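Frutapin (Artocarpus altilis, PDB 5KRP) is a breadfruit lectin that binds carbohydrates, probably mannose- or glucose-type sugars. Local coordinates at residues Ile68-Pro73 with Arg108-Tyr113. Residues are numbered along the deposited sequence; the frame is centred on the assembly and turned at random.
Sequences IELQFP and RTFGPY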
ATOM      1  N   ILE A  68      15.328 -22.214  -9.295  1.00 22.08           N
ATOM      2  CA  ILE A  68      14.753 -22.224  -7.961  1.00 20.93           C
ATOM      3  C   ILE A  68      13.228 -22.208  -8.149  1.00 21.68           C
ATOM      4  O   ILE A  68      12.686 -21.226  -8.694  1.00 22.02           O
ATOM      5  CB  ILE A  68      15.225 -20.987  -7.182  1.00 23.00           C
ATOM      6  CG1 ILE A  68      16.745 -21.042  -7.042  1.00 24.26           C
ATOM      7  CG2 ILE A  68      14.511 -20.816  -5.826  1.00 25.10           C
ATOM      8  CD1 ILE A  68      17.335 -19.761  -6.619  1.00 25.45           C
ATOM      9  N   GLU A  69      12.556 -23.286  -7.807  1.00 22.59           N
ATOM     10  CA  GLU A  69      11.145 -23.424  -8.042  1.00 27.27           C
ATOM     11  C   GLU A  69      10.413 -23.368  -6.689  1.00 24.90           C
ATOM     12  O   GLU A  69      10.548 -24.271  -5.876  1.00 24.25           O
ATOM     13  CB  GLU A  69      10.878 -24.725  -8.788  1.00 32.31           C
ATOM     14  CG  GLU A  69       9.426 -24.818  -9.237  1.00 42.57           C
ATOM     15  CD  GLU A  69       9.175 -25.781 -10.403  1.00 46.55           C
ATOM     16  OE1 GLU A  69      10.152 -26.367 -10.982  1.00 45.65           O
ATOM     17  OE2 GLU A  69       7.962 -25.875 -10.723  1.00 46.25           O
ATOM     18  N   LEU A  70       9.684 -22.288  -6.401  1.00 21.96           N
ATOM     19  CA  LEU A  70       8.986 -22.147  -5.113  1.00 21.08           C
ATOM     20  C   LEU A  70       7.606 -22.808  -5.245  1.00 22.13           C
ATOM     21  O   LEU A  70       6.980 -22.818  -6.336  1.00 22.38           O
ATOM     22  CB  LEU A  70       8.809 -20.664  -4.778  1.00 21.34           C
ATOM     23  CG  LEU A  70      10.126 -19.867  -4.713  1.00 21.71           C
ATOM     24  CD1 LEU A  70       9.939 -18.368  -4.492  1.00 24.24           C
ATOM     25  CD2 LEU A  70      11.033 -20.377  -3.635  1.00 23.15           C
ATOM     26  N   GLN A  71       7.143 -23.352  -4.138  1.00 23.12           N
ATOM     27  CA  GLN A  71       5.786 -23.944  -4.083  1.00 26.17           C
ATOM     28  C   GLN A  71       4.728 -22.785  -3.926  1.00 22.97           C
ATOM     29  O   GLN A  71       4.086 -22.610  -2.880  1.00 23.43           O
ATOM     30  CB  GLN A  71       5.695 -24.916  -2.945  1.00 28.69           C
ATOM     31  CG  GLN A  71       6.668 -26.063  -3.010  1.00 36.00           C
ATOM     32  CD  GLN A  71       6.694 -26.900  -1.706  1.00 44.25           C
ATOM     33  OE1 GLN A  71       6.881 -26.377  -0.583  1.00 47.62           O
ATOM     34  NE2 GLN A  71       6.509 -28.211  -1.857  1.00 54.56           N
ATOM     35  N   PHE A  72       4.651 -21.951  -4.967  1.00 22.00           N
ATOM     36  CA  PHE A  72       3.755 -20.807  -4.992  1.00 22.59           C
ATOM     37  C   PHE A  72       2.276 -21.308  -4.996  1.00 24.16           C
ATOM     38  O   PHE A  72       2.006 -22.282  -5.650  1.00 26.61           O
ATOM     39  CB  PHE A  72       4.067 -19.920  -6.226  1.00 23.50           C
ATOM     40  CG  PHE A  72       3.085 -18.828  -6.439  1.00 22.13           C
ATOM     41  CD1 PHE A  72       1.914 -19.068  -7.155  1.00 23.71           C
ATOM     42  CD2 PHE A  72       3.279 -17.595  -5.850  1.00 23.60           C
ATOM     43  CE1 PHE A  72       0.981 -18.077  -7.284  1.00 21.90           C
ATOM     44  CE2 PHE A  72       2.335 -16.611  -5.956  1.00 24.63           C
ATOM     45  CZ  PHE A  72       1.159 -16.860  -6.658  1.00 24.29           C
ATOM     46  N   PRO A  73       1.345 -20.668  -4.295  1.00 22.93           N
ATOM     47  CA  PRO A  73       1.490 -19.438  -3.538  1.00 23.13           C
ATOM     48  C   PRO A  73       1.809 -19.592  -2.083  1.00 23.44           C
ATOM     49  O   PRO A  73       2.046 -18.570  -1.389  1.00 26.74           O
ATOM     50  CB  PRO A  73       0.092 -18.834  -3.629  1.00 24.56           C
ATOM     51  CG  PRO A  73      -0.784 -20.046  -3.643  1.00 24.88           C
ATOM     52  CD  PRO A  73      -0.087 -21.005  -4.536  1.00 26.98           C
ATOM     53  N   ARG A 108      12.980 -23.376   3.699  1.00 22.90           N
ATOM     54  CA  ARG A 108      13.937 -23.877   2.684  1.00 24.22           C
ATOM     55  C   ARG A 108      14.946 -22.745   2.399  1.00 27.40           C
ATOM     56  O   ARG A 108      14.576 -21.557   2.382  1.00 22.44           O
ATOM     57  CB  ARG A 108      13.292 -24.325   1.381  1.00 27.00           C
ATOM     58  CG  ARG A 108      12.374 -25.574   1.418  1.00 31.98           C
ATOM     59  CD  ARG A 108      11.369 -25.518   0.237  1.00 38.30           C
ATOM     60  NE  ARG A 108      11.717 -26.330  -0.851  1.00 40.68           N
ATOM     61  CZ  ARG A 108      11.342 -26.211  -2.133  1.00 39.99           C
ATOM     62  NH1 ARG A 108      10.529 -25.254  -2.655  1.00 32.12           N
ATOM     63  NH2 ARG A 108      11.875 -27.105  -2.953  1.00 38.85           N
ATOM     64  N   THR A 109      16.197 -23.141   2.201  1.00 24.24           N
ATOM     65  CA  THR A 109      17.306 -22.251   1.790  1.00 22.46           C
ATOM     66  C   THR A 109      17.760 -22.629   0.420  1.00 24.40           C
ATOM     67  O   THR A 109      17.951 -23.808   0.091  1.00 25.18           O
ATOM     68  CB  THR A 109      18.434 -22.306   2.797  1.00 26.14           C
ATOM     69  OG1 THR A 109      17.954 -21.797   4.044  1.00 24.33           O
ATOM     70  CG2 THR A 109      19.674 -21.448   2.322  1.00 25.37           C
ATOM     71  N   PHE A 110      17.878 -21.645  -0.464  1.00 22.31           N
ATOM     72  CA  PHE A 110      18.400 -21.892  -1.766  1.00 22.22           C
ATOM     73  C   PHE A 110      19.687 -21.053  -1.873  1.00 23.48           C
ATOM     74  O   PHE A 110      19.618 -19.807  -1.814  1.00 21.26           O
ATOM     75  CB  PHE A 110      17.435 -21.439  -2.830  1.00 20.75           C
ATOM     76  CG  PHE A 110      16.233 -22.276  -2.890  1.00 22.94           C
ATOM     77  CD1 PHE A 110      16.194 -23.358  -3.686  1.00 26.27           C
ATOM     78  CD2 PHE A 110      15.091 -21.911  -2.177  1.00 24.77           C
ATOM     79  CE1 PHE A 110      15.046 -24.145  -3.755  1.00 27.18           C
ATOM     80  CE2 PHE A 110      13.947 -22.684  -2.242  1.00 27.12           C
ATOM     81  CZ  PHE A 110      13.925 -23.801  -3.037  1.00 25.62           C
ATOM     82  N   GLY A 111      20.821 -21.748  -1.992  1.00 22.80           N
ATOM     83  CA  GLY A 111      22.144 -21.134  -2.041  1.00 24.83           C
ATOM     84  C   GLY A 111      22.926 -21.430  -0.802  1.00 24.75           C
ATOM     85  O   GLY A 111      22.508 -22.286   0.068  1.00 24.27           O
ATOM     86  N   PRO A 112      24.029 -20.728  -0.586  1.00 21.96           N
ATOM     87  CA  PRO A 112      24.607 -19.627  -1.440  1.00 20.18           C
ATOM     88  C   PRO A 112      25.026 -20.102  -2.850  1.00 22.77           C
ATOM     89  O   PRO A 112      25.455 -21.246  -3.037  1.00 26.01           O
ATOM     90  CB  PRO A 112      25.802 -19.207  -0.629  1.00 23.70           C
ATOM     91  CG  PRO A 112      26.259 -20.501   0.064  1.00 24.55           C
ATOM     92  CD  PRO A 112      24.979 -21.201   0.447  1.00 24.91           C
ATOM     93  N   TYR A 113      24.822 -19.242  -3.843  1.00 19.29           N
ATOM     94  CA  TYR A 113      25.286 -19.435  -5.191  1.00 20.91           C
ATOM     95  C   TYR A 113      26.371 -18.442  -5.384  1.00 24.66           C
ATOM     96  O   TYR A 113      26.204 -17.296  -4.979  1.00 23.47           O
ATOM     97  CB  TYR A 113      24.180 -19.147  -6.156  1.00 20.49           C
ATOM     98  CG  TYR A 113      22.978 -20.071  -5.907  1.00 23.83           C
ATOM     99  CD1 TYR A 113      23.058 -21.443  -6.128  1.00 24.46           C
ATOM    100  CD2 TYR A 113      21.783 -19.560  -5.384  1.00 22.70           C
ATOM    101  CE1 TYR A 113      21.946 -22.280  -5.902  1.00 25.08           C
ATOM    102  CE2 TYR A 113      20.692 -20.396  -5.138  1.00 23.00           C
ATOM    103  CZ  TYR A 113      20.775 -21.735  -5.386  1.00 24.52           C
ATOM    104  OH  TYR A 113      19.679 -22.512  -5.093  1.00 24.56           O
TER
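I68 and F110 form the apolar centre of the contact. The methyl CG2 of I68 sits over one face of the F110 ring, 3.7 Å from its centroid and 10° off the ring normal, a CH-pi contact. I68 has CG1 beside its backbone N (chi1 -62°), which leaves CG2 anti to N and over the F110 face, while the CG1 branch runs on to Y113. The I68 and Y113 side chains reach toward each other; I68 CD1 lies 3.7 Å from Y113 CE2, and I68 CG1 3.8 Å from Y113 OH. L70 adds a looser touch, with CD2 4.0 Å from F110 CE2.

The polar part is R108. Its chain bends at chi3 (101°) and brings the guanidinium across the far rim of F110, whose CZ points at the centre of one guanidinium face, 3.6 Å above its plane; NH1 lies in the plane of the F110 ring. NH1 gives a weak hydrogen bond to the backbone O of E69, 3.4 Å long. The stronger partner of NH1 is E75, by a salt bridge. E75 OE1 also accepts a hydrogen bond from the backbone N-H of Q71, so one carboxylate oxygen ties R108 to the inverse gamma turn centred on Q71. The aliphatic CG of Q71 passes 4.0 Å from R108 NH1.

No backbone-to-backbone hydrogen bond joins the segments. Strand 64-69 is paired with 26-34, and strand 109-114 with 95-104. The contact therefore packs edge strands of two different four-stranded antiparallel sheets, mainly through side chains, as in the beta-prism fold of jacalin-like lectins.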